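Long-range contacts in periplasmic sugar-binding protein (Chloroflexus aurantiacus, PDB 4RXU), which binds beta-D-glucopyranose in its ligand pocket and probably hands it on as the solute-binding component of an ABC-type sugar transporter: residues E42-D48 and S116-L120; Y130-D134 and K298-L303; V33-T39 and V63-Q69. All blocks are in the same frame, centred on the assembly; numbering follows the deposited sequence.

Contact 1: E42-D48 and S116-L120; sequences EPRWIQD and SYDRL. With BGC (beta-D-glucopyranose), chain C.
Arg44 and Asp118 meet end-on: both terminal nitrogens of the arginine, NH1 and NH2, bond to Asp118 OD1, each at 2.9 Å. They reach it from one face of a carboxylate set 84° to the guanidinium. A bend in the arginine chain (chi2 58°) helps turn its other side to Asp48, gripped side-on with NE 2.7 Å from OD1 and NH1 bonded to OD2. The outward, anti lone pair of Asp48 OD2 takes the hydroxyl of Tyr117 (OH 2.7 Å away), a residue long enough to reach across from the end of strand 113-117. Trp45 fills the space between the arginines, its CZ3 over the centre of the Arg44 guanidinium and its CZ2 edge aimed at a face of Arg119, with ring and guanidinium 81° apart.

Arg119, extended from CG to NE, places NH2 2.8 Å from Glu42 OE1 on the syn side. That oxygen also accepts from Trp45 NE1, above the carboxylate plane, and from glucose O6 at 2.6 Å. On the far side of the same pair the join is looser: a water links Glu42 OE2 to Arg119 NH1, which also bonds to Pro94 O.

The same groups line the glucose pocket. Asp118 OD2 accepts from sugar O2 at 2.7 Å, Arg44 NH2 gives to O3, and Arg119 gives through NE to O1 and through NH2 to the ring oxygen O5, 3.0 Å away. Asp166, Asn168, Asn252, Asp278 and Lys298 also bond to the sugar. The carboxylates accept hydrogen bonds from sugar hydroxyls, and the guanidiniums donate to sugar oxygens; because each is already anchored by a charged neighbour, the pocket probably keeps its ionised groups oriented for the hydroxyl pattern of glucose.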
# COMPACT_ATOMS: atom_id res chain seq x y z
N GLU A 42 0.08 2.93 -11.45
CA GLU A 42 0.63 2.97 -10.10
C GLU A 42 1.86 2.10 -10.13
O GLU A 42 1.76 0.93 -10.47
CB GLU A 42 -0.38 2.44 -9.06
CG GLU A 42 -1.63 3.30 -8.91
CD GLU A 42 -2.73 2.64 -8.09
OE1 GLU A 42 -2.45 1.70 -7.28
OE2 GLU A 42 -3.89 3.09 -8.25
N PRO A 43 3.03 2.66 -9.76
CA PRO A 43 4.27 1.88 -9.97
C PRO A 43 4.31 0.52 -9.26
O PRO A 43 4.94 -0.41 -9.73
CB PRO A 43 5.35 2.79 -9.38
CG PRO A 43 4.81 4.16 -9.56
CD PRO A 43 3.31 4.08 -9.50
N ARG A 44 3.61 0.42 -8.13
CA ARG A 44 3.62 -0.79 -7.31
C ARG A 44 3.38 -2.02 -8.17
O ARG A 44 4.10 -3.01 -8.03
CB ARG A 44 2.56 -0.71 -6.20
CG ARG A 44 2.26 -2.03 -5.50
CD ARG A 44 3.46 -2.71 -4.84
NE ARG A 44 3.12 -4.11 -4.62
CZ ARG A 44 2.40 -4.60 -3.63
NH1 ARG A 44 2.08 -5.90 -3.64
NH2 ARG A 44 1.99 -3.85 -2.61
N TRP A 45 2.38 -1.95 -9.06
CA TRP A 45 1.96 -3.17 -9.78
C TRP A 45 2.94 -3.63 -10.84
O TRP A 45 2.90 -4.79 -11.24
CB TRP A 45 0.52 -3.07 -10.32
CG TRP A 45 -0.33 -2.51 -9.24
CD1 TRP A 45 -0.88 -1.28 -9.22
CD2 TRP A 45 -0.53 -3.07 -7.93
NE1 TRP A 45 -1.46 -1.04 -7.99
CE2 TRP A 45 -1.26 -2.13 -7.19
CE3 TRP A 45 -0.20 -4.28 -7.33
CZ2 TRP A 45 -1.62 -2.35 -5.87
CZ3 TRP A 45 -0.57 -4.50 -6.03
CH2 TRP A 45 -1.27 -3.55 -5.31
N ILE A 46 3.83 -2.74 -11.26
CA ILE A 46 4.94 -3.12 -12.11
C ILE A 46 5.89 -4.05 -11.35
O ILE A 46 6.42 -5.00 -11.93
CB ILE A 46 5.66 -1.86 -12.65
CG1 ILE A 46 4.68 -0.88 -13.30
CG2 ILE A 46 6.73 -2.26 -13.65
CD1 ILE A 46 3.87 -1.43 -14.45
N GLN A 47 6.09 -3.79 -10.05
CA GLN A 47 6.91 -4.69 -9.24
C GLN A 47 6.28 -6.09 -9.23
O GLN A 47 6.93 -7.10 -9.52
CB GLN A 47 7.07 -4.20 -7.82
CG GLN A 47 7.81 -2.87 -7.64
CD GLN A 47 8.35 -2.75 -6.22
OE1 GLN A 47 9.05 -3.66 -5.73
NE2 GLN A 47 8.02 -1.65 -5.55
N ASP A 48 4.98 -6.16 -8.91
CA ASP A 48 4.34 -7.48 -8.88
C ASP A 48 4.36 -8.16 -10.24
O ASP A 48 4.60 -9.35 -10.31
CB ASP A 48 2.90 -7.40 -8.36
CG ASP A 48 2.84 -6.76 -7.00
OD1 ASP A 48 3.11 -5.55 -6.93
OD2 ASP A 48 2.55 -7.48 -6.00
N SER A 116 -7.78 -13.07 -3.21
CA SER A 116 -7.62 -11.63 -3.25
C SER A 116 -6.13 -11.36 -2.95
O SER A 116 -5.55 -11.99 -2.08
CB SER A 116 -8.55 -11.00 -2.22
OG SER A 116 -8.79 -9.62 -2.44
N TYR A 117 -5.52 -10.46 -3.72
CA TYR A 117 -4.09 -10.29 -3.75
C TYR A 117 -3.74 -8.84 -3.44
O TYR A 117 -4.16 -7.93 -4.14
CB TYR A 117 -3.56 -10.65 -5.13
CG TYR A 117 -2.05 -10.52 -5.26
CD1 TYR A 117 -1.20 -11.47 -4.74
CD2 TYR A 117 -1.50 -9.42 -5.88
CE1 TYR A 117 0.17 -11.32 -4.84
CE2 TYR A 117 -0.13 -9.28 -6.00
CZ TYR A 117 0.69 -10.23 -5.47
OH TYR A 117 2.05 -10.06 -5.58
N ASP A 118 -2.99 -8.68 -2.35
CA ASP A 118 -2.53 -7.40 -1.81
C ASP A 118 -3.66 -6.57 -1.22
O ASP A 118 -3.56 -6.15 -0.08
CB ASP A 118 -1.74 -6.55 -2.80
CG ASP A 118 -1.05 -5.42 -2.11
OD1 ASP A 118 0.05 -5.67 -1.57
OD2 ASP A 118 -1.64 -4.30 -2.03
N ARG A 119 -4.68 -6.30 -2.02
CA ARG A 119 -5.86 -5.55 -1.61
C ARG A 119 -7.02 -6.50 -1.49
O ARG A 119 -7.09 -7.51 -2.21
CB ARG A 119 -6.24 -4.50 -2.65
CG ARG A 119 -5.20 -3.45 -2.88
CD ARG A 119 -5.61 -2.56 -4.04
NE ARG A 119 -4.70 -1.46 -4.22
CZ ARG A 119 -4.75 -0.61 -5.23
NH1 ARG A 119 -5.64 -0.77 -6.19
NH2 ARG A 119 -3.88 0.38 -5.28
N LEU A 120 -7.92 -6.17 -0.57
CA LEU A 120 -9.04 -7.03 -0.24
C LEU A 120 -10.31 -6.67 -1.03
O LEU A 120 -10.75 -5.52 -1.04
CB LEU A 120 -9.30 -6.91 1.26
CG LEU A 120 -10.33 -7.85 1.89
CD1 LEU A 120 -9.99 -9.31 1.62
CD2 LEU A 120 -10.45 -7.54 3.38
C2 BGC C . -0.43 -1.20 -2.10
C3 BGC C . 0.76 -0.27 -1.99
C4 BGC C . 0.75 0.70 -3.16
C5 BGC C . -0.61 1.40 -3.29
C6 BGC C . -0.73 2.25 -4.54
C1 BGC C . -1.64 -0.28 -2.08
O1 BGC C . -2.84 -0.98 -1.94
O2 BGC C . -0.43 -2.11 -1.00
O3 BGC C . 1.94 -1.06 -1.99
O4 BGC C . 1.71 1.74 -2.90
O5 BGC C . -1.65 0.44 -3.31
O6 BGC C . -0.34 1.54 -5.71
O HOH W 1 -5.68 0.78 -8.46

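Contact 2: Y130-D134 and K298-L303; sequences YVTFD and KDVRTL. With BGC (beta-D-glucopyranose), chain C.
The Phe133 ring is sandwiched between two aliphatic groups, each in a CH-pi contact: Lys298 CB sits 3.4 Å from the ring centroid over one face, 8° off the normal, and Leu303 CD1 lies 3.9 Å from it over the opposite face. At the ring's edge, in its plane, are Asp299 O and Val300 CA, where the backbone turns into helix 300-315. A flat aromatic suits this slot, since both faces can be covered while its rim meets main chain. Leu303, with CG anti to the backbone N (chi1 -158°), sets its methyls over strand 129-133, CD1 also meeting Val131 CG1 at 3.7 Å. In this periplasmic binding protein fold the segments lie near passages between the two sheets: strand 129-133 leads through helix 135-148 to the other sheet, and strand 295-298 returns from it. Asp299 caps the helix through a weak bond from Arg301 N and holds that arginine's guanidinium side-on. The Lys298 chain crosses the Phe133 ring obliquely, CE passing CD2, and bends at chi3 (-56°) on the way to the sugar. Its NZ gives hydrogen bonds to glucose O2 at 2.9 Å and O3 at 3.0 Å and is also hydrogen-bonded to Gln277 OE1.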
# COMPACT_ATOMS: atom_id res chain seq x y z
N TYR A 130 -6.84 -14.42 1.19
CA TYR A 130 -6.26 -13.10 1.02
C TYR A 130 -4.74 -13.15 1.27
O TYR A 130 -4.30 -13.35 2.40
CB TYR A 130 -6.92 -12.13 2.00
CG TYR A 130 -6.46 -10.69 1.91
CD1 TYR A 130 -6.06 -10.11 0.72
CD2 TYR A 130 -6.46 -9.89 3.04
CE1 TYR A 130 -5.66 -8.77 0.67
CE2 TYR A 130 -6.11 -8.56 3.01
CZ TYR A 130 -5.72 -7.98 1.83
OH TYR A 130 -5.38 -6.66 1.84
N VAL A 131 -3.98 -12.97 0.21
CA VAL A 131 -2.53 -12.89 0.27
C VAL A 131 -2.18 -11.41 0.40
O VAL A 131 -2.50 -10.61 -0.45
CB VAL A 131 -1.88 -13.48 -1.00
CG1 VAL A 131 -0.39 -13.21 -1.04
CG2 VAL A 131 -2.17 -14.97 -1.10
N THR A 132 -1.53 -11.08 1.51
CA THR A 132 -1.34 -9.69 1.90
C THR A 132 -0.07 -9.46 2.71
O THR A 132 0.44 -10.37 3.38
CB THR A 132 -2.58 -9.20 2.71
OG1 THR A 132 -2.50 -7.79 2.97
CG2 THR A 132 -2.72 -9.93 4.07
N PHE A 133 0.41 -8.23 2.66
CA PHE A 133 1.33 -7.74 3.67
C PHE A 133 0.56 -7.30 4.90
O PHE A 133 -0.66 -7.08 4.88
CB PHE A 133 2.15 -6.58 3.15
CG PHE A 133 3.04 -6.93 1.99
CD1 PHE A 133 4.13 -7.76 2.14
CD2 PHE A 133 2.76 -6.42 0.72
CE1 PHE A 133 4.94 -8.06 1.07
CE2 PHE A 133 3.57 -6.72 -0.35
CZ PHE A 133 4.66 -7.53 -0.17
N ASP A 134 1.26 -7.14 6.01
CA ASP A 134 0.63 -6.64 7.24
C ASP A 134 0.43 -5.12 7.12
O ASP A 134 1.30 -4.33 7.51
CB ASP A 134 1.52 -6.97 8.43
CG ASP A 134 0.88 -6.65 9.78
OD1 ASP A 134 -0.08 -5.85 9.86
OD2 ASP A 134 1.37 -7.19 10.81
N LYS A 298 8.15 -3.94 1.57
CA LYS A 298 7.21 -5.05 1.48
C LYS A 298 7.75 -6.00 0.40
O LYS A 298 7.78 -5.64 -0.77
CB LYS A 298 5.81 -4.53 1.13
CG LYS A 298 5.38 -3.32 1.96
CD LYS A 298 3.90 -3.03 2.00
CE LYS A 298 3.32 -2.87 0.62
NZ LYS A 298 1.93 -2.35 0.74
N ASP A 299 8.25 -7.16 0.82
CA ASP A 299 8.97 -8.02 -0.10
C ASP A 299 7.99 -8.70 -1.04
O ASP A 299 7.40 -9.72 -0.73
CB ASP A 299 9.83 -9.03 0.69
CG ASP A 299 10.84 -9.75 -0.17
OD1 ASP A 299 10.63 -9.83 -1.41
OD2 ASP A 299 11.84 -10.22 0.41
N VAL A 300 7.84 -8.09 -2.21
CA VAL A 300 6.94 -8.58 -3.25
C VAL A 300 7.31 -9.98 -3.71
O VAL A 300 6.46 -10.73 -4.17
CB VAL A 300 6.86 -7.57 -4.43
CG1 VAL A 300 6.00 -8.12 -5.56
CG2 VAL A 300 6.28 -6.24 -3.96
N ARG A 301 8.57 -10.38 -3.59
CA ARG A 301 8.92 -11.77 -3.90
C ARG A 301 8.15 -12.76 -3.02
O ARG A 301 7.69 -13.81 -3.49
CB ARG A 301 10.43 -12.03 -3.73
CG ARG A 301 11.30 -11.09 -4.54
CD ARG A 301 12.76 -11.27 -4.21
NE ARG A 301 13.03 -10.92 -2.83
CZ ARG A 301 14.23 -10.96 -2.27
NH1 ARG A 301 15.29 -11.38 -2.97
NH2 ARG A 301 14.35 -10.62 -0.99
N THR A 302 7.99 -12.41 -1.75
CA THR A 302 7.26 -13.27 -0.83
C THR A 302 5.76 -13.28 -1.16
O THR A 302 5.13 -14.33 -1.12
CB THR A 302 7.45 -12.84 0.63
OG1 THR A 302 8.86 -12.77 0.90
CG2 THR A 302 6.78 -13.80 1.61
N LEU A 303 5.21 -12.12 -1.47
CA LEU A 303 3.79 -12.01 -1.75
C LEU A 303 3.46 -12.86 -2.99
O LEU A 303 2.50 -13.64 -3.00
CB LEU A 303 3.41 -10.55 -1.97
CG LEU A 303 1.91 -10.25 -1.75
CD1 LEU A 303 1.57 -10.22 -0.28
CD2 LEU A 303 1.50 -8.95 -2.42
C2 BGC C . -0.43 -1.20 -2.10
C3 BGC C . 0.76 -0.27 -1.99
C4 BGC C . 0.75 0.70 -3.16
C5 BGC C . -0.61 1.40 -3.29
C6 BGC C . -0.73 2.25 -4.54
C1 BGC C . -1.64 -0.28 -2.08
O1 BGC C . -2.84 -0.98 -1.94
O2 BGC C . -0.43 -2.11 -1.00
O3 BGC C . 1.94 -1.06 -1.99
O4 BGC C . 1.71 1.74 -2.90
O5 BGC C . -1.65 0.44 -3.31
O6 BGC C . -0.34 1.54 -5.71

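Contact 3: V33-T39 and V63-Q69; sequences VGIVLPT and VEILFSQ
Strands 33-37 and 63-67 run parallel, their axes 4.7 Å apart at closest and 22° from exact alignment. With helix 44-59 between them in the chain they form a beta-alpha-beta crossover. Glu64 O accepts from Ile35 N, Ile35 O from Leu66 N, Leu66 O from Leu37 N and Leu37 O from Ser68 N, each N to O distance being 2.9 Å. Ile35, Leu37, Ile65 and Phe67 share one face of the sheet, toward helix 44-59, while Val36 and Leu66 point to the other, beside helix 72-84. Beta-branched side chains suit this extended backbone: Ile35 and Ile65 lie side by side, and Val63 CG1 comes across Ile35 CD1 at 3.7 Å. Phe67, its CG anti to the carbonyl carbon (chi1 -78°), carries its ring back toward the first strand, bringing CE2 3.6 Å from Leu37 CB and CD2 3.5 Å from Thr39 C. Replacing Phe67 by an alanine would probably strip Leu37 CB and the Thr39 backbone of this cover and open a gap beside Glu49 of the helix. Near the start of the pairing a water stands in for a direct bond, giving to Val33 O at 2.6 Å and accepting from Glu64 N at 2.8 Å.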
# COMPACT_ATOMS: atom_id res chain seq x y z
N VAL A 33 -4.74 -20.91 -13.98
CA VAL A 33 -4.65 -19.78 -13.05
C VAL A 33 -4.63 -18.51 -13.91
O VAL A 33 -4.04 -18.51 -15.00
CB VAL A 33 -3.39 -19.84 -12.17
CG1 VAL A 33 -3.33 -18.64 -11.23
CG2 VAL A 33 -3.37 -21.13 -11.38
N GLY A 34 -5.26 -17.45 -13.40
CA GLY A 34 -5.22 -16.15 -14.03
C GLY A 34 -4.93 -15.12 -12.97
O GLY A 34 -5.34 -15.27 -11.81
N ILE A 35 -4.15 -14.11 -13.36
CA ILE A 35 -3.76 -13.02 -12.47
C ILE A 35 -4.33 -11.72 -12.99
O ILE A 35 -4.17 -11.42 -14.17
CB ILE A 35 -2.23 -12.90 -12.37
CG1 ILE A 35 -1.64 -14.15 -11.70
CG2 ILE A 35 -1.82 -11.66 -11.57
CD1 ILE A 35 -0.13 -14.28 -11.87
N VAL A 36 -5.02 -10.97 -12.12
CA VAL A 36 -5.58 -9.67 -12.51
C VAL A 36 -5.04 -8.60 -11.60
O VAL A 36 -5.16 -8.70 -10.38
CB VAL A 36 -7.13 -9.66 -12.53
CG1 VAL A 36 -7.70 -8.29 -12.93
CG2 VAL A 36 -7.65 -10.71 -13.49
N LEU A 37 -4.39 -7.60 -12.20
CA LEU A 37 -3.80 -6.47 -11.45
C LEU A 37 -4.51 -5.18 -11.87
O LEU A 37 -5.00 -5.08 -12.98
CB LEU A 37 -2.30 -6.38 -11.71
CG LEU A 37 -1.50 -7.59 -11.16
CD1 LEU A 37 -0.06 -7.45 -11.63
CD2 LEU A 37 -1.57 -7.73 -9.63
N PRO A 38 -4.53 -4.17 -10.98
CA PRO A 38 -5.51 -3.10 -11.20
C PRO A 38 -5.13 -2.07 -12.24
O PRO A 38 -6.00 -1.59 -12.97
CB PRO A 38 -5.64 -2.47 -9.81
CG PRO A 38 -4.29 -2.73 -9.18
CD PRO A 38 -4.00 -4.14 -9.61
N THR A 39 -3.85 -1.71 -12.31
CA THR A 39 -3.41 -0.65 -13.20
C THR A 39 -1.91 -0.67 -13.36
O THR A 39 -1.20 -1.05 -12.42
CB THR A 39 -3.87 0.75 -12.70
OG1 THR A 39 -3.44 1.77 -13.60
CG2 THR A 39 -3.33 1.06 -11.31
N VAL A 63 1.15 -18.49 -16.87
CA VAL A 63 -0.07 -17.94 -16.28
C VAL A 63 -0.29 -16.54 -16.86
O VAL A 63 0.62 -15.69 -16.85
CB VAL A 63 0.07 -17.83 -14.75
CG1 VAL A 63 -1.09 -17.06 -14.12
CG2 VAL A 63 0.22 -19.20 -14.11
N GLU A 64 -1.49 -16.29 -17.37
CA GLU A 64 -1.79 -15.00 -17.97
C GLU A 64 -1.98 -13.93 -16.89
O GLU A 64 -2.63 -14.17 -15.87
CB GLU A 64 -3.02 -15.07 -18.88
CG GLU A 64 -3.27 -13.78 -19.65
CD GLU A 64 -4.33 -13.93 -20.74
OE1 GLU A 64 -5.16 -14.87 -20.65
OE2 GLU A 64 -4.32 -13.12 -21.69
N ILE A 65 -1.40 -12.76 -17.13
CA ILE A 65 -1.57 -11.56 -16.30
C ILE A 65 -2.31 -10.51 -17.12
O ILE A 65 -1.89 -10.17 -18.21
CB ILE A 65 -0.20 -10.97 -15.87
CG1 ILE A 65 0.61 -12.04 -15.10
CG2 ILE A 65 -0.37 -9.71 -15.02
CD1 ILE A 65 2.04 -11.65 -14.78
N LEU A 66 -3.43 -10.06 -16.60
CA LEU A 66 -4.24 -8.99 -17.20
C LEU A 66 -4.29 -7.80 -16.26
O LEU A 66 -4.37 -7.96 -15.03
CB LEU A 66 -5.67 -9.44 -17.43
CG LEU A 66 -5.81 -10.60 -18.42
CD1 LEU A 66 -7.23 -11.12 -18.48
CD2 LEU A 66 -5.35 -10.18 -19.81
N PHE A 67 -4.25 -6.61 -16.84
CA PHE A 67 -4.42 -5.38 -16.08
C PHE A 67 -5.81 -4.82 -16.35
O PHE A 67 -6.34 -4.93 -17.45
CB PHE A 67 -3.35 -4.31 -16.41
CG PHE A 67 -2.02 -4.57 -15.77
CD1 PHE A 67 -1.09 -5.40 -16.37
CD2 PHE A 67 -1.69 -3.99 -14.53
CE1 PHE A 67 0.14 -5.65 -15.78
CE2 PHE A 67 -0.47 -4.24 -13.94
CZ PHE A 67 0.44 -5.07 -14.56
N SER A 68 -6.35 -4.14 -15.36
CA SER A 68 -7.69 -3.60 -15.38
C SER A 68 -7.80 -2.12 -15.73
O SER A 68 -8.92 -1.60 -15.81
CB SER A 68 -8.36 -3.89 -14.04
OG SER A 68 -8.40 -5.30 -13.82
N GLN A 69 -6.68 -1.45 -15.91
CA GLN A 69 -6.64 -0.03 -16.30
C GLN A 69 -7.45 0.89 -15.41
O GLN A 69 -8.05 1.87 -15.84
CB GLN A 69 -7.12 0.11 -17.72
CG GLN A 69 -6.33 -0.84 -18.57
CD GLN A 69 -6.93 -0.91 -19.89
OE1 GLN A 69 -7.73 -1.80 -20.18
NE2 GLN A 69 -6.59 0.05 -20.72
O HOH W 2 -3.55 -18.22 -17.55

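In the fold
All three contacts reach one mixed beta sheet. Contacts 1 and 3 both close before contact 2 opens, and their own segments alternate: helix 44-59, which starts in contact 1, is the connection between the two strands of contact 3. Their centres lie about 10 Å apart, and Trp45 packs against Pro38, Thr39 and Phe67. Contacts 1 and 2, with centres about 9 Å apart, sit on the neighbouring strands 113-117 and 129-133, and both touch glucose. Contacts 2 and 3 do not meet; their centres are about 17 Å apart. The C-terminal ends of these strands carry the loops and helix starts that bring contacts 1 and 2 to the sugar, with contact 3 just behind them.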